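Local coordinates for cobalamin biosynthesis protein (Agrobacterium tumefaciens, PDB 3BY5) that probably takes part in the biosynthesis of cobalamin (vitamin B12), as a member of the cobalamin synthesis G C-terminal family, though its exact role is not settled, at residues 25-30 with 61-66; 97-102 with 122-127. All coordinates share one frame; numbering follows the deposited sequence.

Interaction 1: 25-30 with 61-66; sequences AIIAAV and KGLSLS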
# COMPACT_ATOMS: atom_id res chain seq x y z
N ALA A 25 -3.72 19.74 2.33
CA ALA A 25 -5.08 19.55 2.84
C ALA A 25 -5.22 18.17 3.47
O ALA A 25 -5.83 18.02 4.53
CB ALA A 25 -6.10 19.75 1.75
N ILE A 26 -4.67 17.17 2.79
CA ILE A 26 -4.63 15.80 3.29
C ILE A 26 -3.82 15.72 4.58
O ILE A 26 -4.26 15.10 5.55
CB ILE A 26 -3.99 14.82 2.26
CG1 ILE A 26 -4.39 15.14 0.80
CG2 ILE A 26 -4.25 13.37 2.65
CD1 ILE A 26 -5.79 14.79 0.39
N ILE A 27 -2.65 16.37 4.59
CA ILE A 27 -1.74 16.39 5.75
C ILE A 27 -2.42 17.00 6.97
O ILE A 27 -2.39 16.42 8.06
CB ILE A 27 -0.41 17.13 5.43
CG1 ILE A 27 0.44 16.30 4.47
CG2 ILE A 27 0.39 17.40 6.71
CD1 ILE A 27 1.61 17.07 3.86
N ALA A 28 -3.05 18.16 6.77
CA ALA A 28 -3.83 18.84 7.80
C ALA A 28 -4.93 17.95 8.37
O ALA A 28 -5.12 17.91 9.59
CB ALA A 28 -4.44 20.11 7.23
N ALA A 29 -5.63 17.25 7.49
CA ALA A 29 -6.71 16.34 7.86
C ALA A 29 -6.26 15.15 8.71
O ALA A 29 -6.99 14.72 9.60
CB ALA A 29 -7.42 15.85 6.61
N VAL A 30 -5.08 14.62 8.41
CA VAL A 30 -4.53 13.48 9.15
C VAL A 30 -4.08 13.93 10.54
O VAL A 30 -4.41 13.29 11.53
CB VAL A 30 -3.40 12.77 8.36
CG1 VAL A 30 -2.77 11.65 9.18
CG2 VAL A 30 -3.93 12.19 7.06
N LYS A 61 4.15 11.15 1.52
CA LYS A 61 5.58 11.48 1.50
C LYS A 61 5.88 12.55 2.55
O LYS A 61 6.88 12.46 3.26
CB LYS A 61 6.01 11.95 0.11
CG LYS A 61 7.51 12.14 -0.08
CD LYS A 61 7.90 12.17 -1.56
CE LYS A 61 7.78 13.57 -2.18
NZ LYS A 61 8.88 14.50 -1.76
N GLY A 62 4.99 13.53 2.65
CA GLY A 62 5.09 14.60 3.63
C GLY A 62 4.91 14.11 5.05
O GLY A 62 5.59 14.57 5.96
N LEU A 63 3.99 13.17 5.24
CA LEU A 63 3.77 12.56 6.55
C LEU A 63 4.79 11.45 6.85
O LEU A 63 4.83 10.93 7.96
CB LEU A 63 2.35 12.00 6.66
CG LEU A 63 1.16 12.95 6.70
CD1 LEU A 63 -0.07 12.22 6.23
CD2 LEU A 63 0.93 13.54 8.08
N SER A 64 5.60 11.11 5.84
CA SER A 64 6.56 10.00 5.86
C SER A 64 5.90 8.65 6.24
O SER A 64 6.46 7.86 7.01
CB SER A 64 7.78 10.32 6.72
OG SER A 64 7.49 10.22 8.10
N LEU A 65 4.72 8.42 5.67
CA LEU A 65 3.95 7.20 5.88
C LEU A 65 3.79 6.45 4.56
O LEU A 65 3.85 7.05 3.49
CB LEU A 65 2.56 7.52 6.44
CG LEU A 65 2.47 8.25 7.78
CD1 LEU A 65 1.05 8.67 8.08
CD2 LEU A 65 3.04 7.40 8.91
N SER A 66 3.61 5.13 4.66
CA SER A 66 3.34 4.30 3.49
C SER A 66 1.88 4.44 3.11
O SER A 66 1.05 4.76 3.96
CB SER A 66 3.67 2.83 3.77
OG SER A 66 5.07 2.62 3.81
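L63 reaches across to helix 23-37 and fits its isobutyl end between I27 and V30, which lie on the same side of that helix. The contact is wholly apolar. Against I27, the two side chains run past each other in opposite senses: CG1 of I27 lies 4.1 Å from CG of L63, and CG2 of I27 is equally close to CD2 of L63. CD1 of L63 turns instead to V30, slantwise, 3.9 Å from V30 CG2. V30 has CG1 anti to the backbone N (chi1 175°), which leaves both methyls within touch of that one leucine carbon. G62 adds a small backbone contact, its CA 4.3 Å from I27 CD1.

Within 61-66 the chain turns at S64, which has positive phi and is the C' residue of a Schellman motif closing helix 54-62 (L65 N to A60 O, and a weak S64 N to K61 O); S64 OG also donates to L63 O at 2.8 Å.

Around the contact, I26 and I27 also pack on A59 of helix 54-62. L63 and L65 touch L44 of strand 43-46, while V30 rests on I15 of the central strand 11-17.

Interaction 2: 97-102 with 122-127; sequences SVSEAA and DVTVAI. With SO4 (sulfate ion), chain B.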
# COMPACT_ATOMS: atom_id res chain seq x y z
N SER A 97 -18.20 2.84 4.84
CA SER A 97 -17.88 3.76 3.76
C SER A 97 -16.60 3.31 3.07
O SER A 97 -15.87 2.45 3.57
CB SER A 97 -17.76 5.19 4.29
OG SER A 97 -16.55 5.41 4.97
N VAL A 98 -16.35 3.90 1.91
CA VAL A 98 -15.20 3.55 1.08
C VAL A 98 -13.87 3.72 1.83
O VAL A 98 -13.01 2.83 1.78
CB VAL A 98 -15.21 4.37 -0.24
CG1 VAL A 98 -14.24 3.81 -1.22
CG2 VAL A 98 -16.60 4.36 -0.85
N SER A 99 -13.73 4.83 2.55
CA SER A 99 -12.55 5.10 3.38
C SER A 99 -12.44 4.15 4.57
O SER A 99 -11.33 3.79 4.96
CB SER A 99 -12.56 6.53 3.91
OG SER A 99 -12.96 7.44 2.91
N GLU A 100 -13.58 3.79 5.14
CA GLU A 100 -13.63 2.87 6.28
C GLU A 100 -13.18 1.48 5.84
O GLU A 100 -12.36 0.86 6.50
CB GLU A 100 -15.04 2.82 6.88
CG GLU A 100 -15.39 4.04 7.73
CD GLU A 100 -16.87 4.12 8.10
OE1 GLU A 100 -17.69 3.43 7.47
OE2 GLU A 100 -17.23 4.90 9.01
N ALA A 101 -13.70 1.03 4.70
CA ALA A 101 -13.34 -0.26 4.12
C ALA A 101 -11.88 -0.33 3.66
O ALA A 101 -11.30 -1.41 3.65
CB ALA A 101 -14.29 -0.61 2.99
N ALA A 102 -11.31 0.81 3.27
CA ALA A 102 -9.89 0.91 2.88
C ALA A 102 -8.96 0.79 4.07
O ALA A 102 -7.96 0.09 4.00
CB ALA A 102 -9.63 2.19 2.12
N ASP A 122 -12.61 18.98 2.75
CA ASP A 122 -13.26 17.88 2.03
C ASP A 122 -12.32 16.68 1.85
O ASP A 122 -12.23 16.08 0.77
CB ASP A 122 -13.91 18.35 0.72
CG ASP A 122 -13.14 19.45 0.03
OD1 ASP A 122 -13.72 20.52 -0.22
OD2 ASP A 122 -11.94 19.24 -0.25
N VAL A 123 -11.62 16.36 2.93
CA VAL A 123 -10.83 15.14 3.04
C VAL A 123 -11.44 14.30 4.16
O VAL A 123 -11.55 14.75 5.30
CB VAL A 123 -9.33 15.45 3.36
CG1 VAL A 123 -8.52 14.16 3.41
CG2 VAL A 123 -8.73 16.39 2.32
N THR A 124 -11.85 13.08 3.82
CA THR A 124 -12.40 12.13 4.78
C THR A 124 -11.30 11.27 5.37
O THR A 124 -10.43 10.78 4.66
CB THR A 124 -13.47 11.24 4.13
OG1 THR A 124 -14.38 12.05 3.39
CG2 THR A 124 -14.25 10.46 5.19
N VAL A 125 -11.34 11.11 6.69
CA VAL A 125 -10.36 10.31 7.41
C VAL A 125 -11.09 9.29 8.28
O VAL A 125 -11.90 9.66 9.13
CB VAL A 125 -9.46 11.19 8.31
CG1 VAL A 125 -8.32 10.36 8.89
CG2 VAL A 125 -8.91 12.39 7.54
N ALA A 126 -10.79 8.01 8.05
CA ALA A 126 -11.29 6.91 8.88
C ALA A 126 -10.13 6.25 9.60
O ALA A 126 -9.16 5.87 8.97
CB ALA A 126 -12.01 5.89 8.02
N ILE A 127 -10.23 6.11 10.92
CA ILE A 127 -9.15 5.47 11.67
C ILE A 127 -9.52 4.06 12.13
O ILE A 127 -10.55 3.86 12.77
CB ILE A 127 -8.65 6.35 12.87
CG1 ILE A 127 -7.98 7.63 12.35
CG2 ILE A 127 -7.63 5.61 13.74
CD1 ILE A 127 -8.86 8.85 12.40
S SO4 B . -16.01 8.21 2.32
O1 SO4 B . -14.99 7.83 1.36
O2 SO4 B . -15.65 7.75 3.66
O3 SO4 B . -16.15 9.66 2.35
O4 SO4 B . -17.29 7.62 1.93
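In S99 the hydroxyl stands anti to the carbonyl carbon (chi1 -43°), and T124 takes a similar turn (chi1 -48°), which puts its CG2 anti to the backbone N; S99 OG and T124 CG2 thereby meet at 4.0 Å. Both side chains then reach one sulfate, probably from the crystallisation liquor. S99 OG donates to sulfate O1 at 2.6 Å and T124 OG1 to sulfate O3 at 3.2 Å. S97 OG gives a third bond, to sulfate O2 at 2.8 Å, and the backbone N of S99 a weak fourth. The anion therefore sits at the first turn of helix 98-107, where the helix dipole would be expected to favour a negative charge.

That helix start is a capping box. S97 N donates to E100 OE1 at 2.7 Å, almost straight, approaching from the anti side and tilted out of the carboxylate plane, while S97 OG accepts a weak bond from E100 N. H92 NE2 is a second partner of OE1. This end of the helix lies over one face of the mixed sheet; helix segment 98-102 runs at 39° to strand segment 123-127, in roughly the same direction. T124 and A126 turn to the helix, whereas V123, V125 and I127 face the other way, toward helix 23-37.

Deeper in, A126 is the small residue beneath the helix. A126 CB lies 3.8 Å from S99 O and equally near E100 CA, and E100 CG is 3.9 Å from A126 CB. R117 of strand 112-120, outermost within this chain, flanks both E100 and T124.

Strand 123-129 joins the two contacts, whose centres are about 14 Å apart. Interaction 2 uses the strand's T124 and A126 face, whereas V123 and V125, on its other face, pack on helix 23-37 of interaction 1: A29 CB is 3.8 Å from V123 CG1, A29 O is 3.7 Å from V125 CG2, and I26 CD1 comes within 3.9 Å of V123 CG2. Helices 23-37 and 98-107 thus cover opposite faces of the sheet. The sulfate belongs to interaction 2; interaction 1 is hydrophobic packing on the far side, beside a turn whose S64 and S66 touch the second subunit.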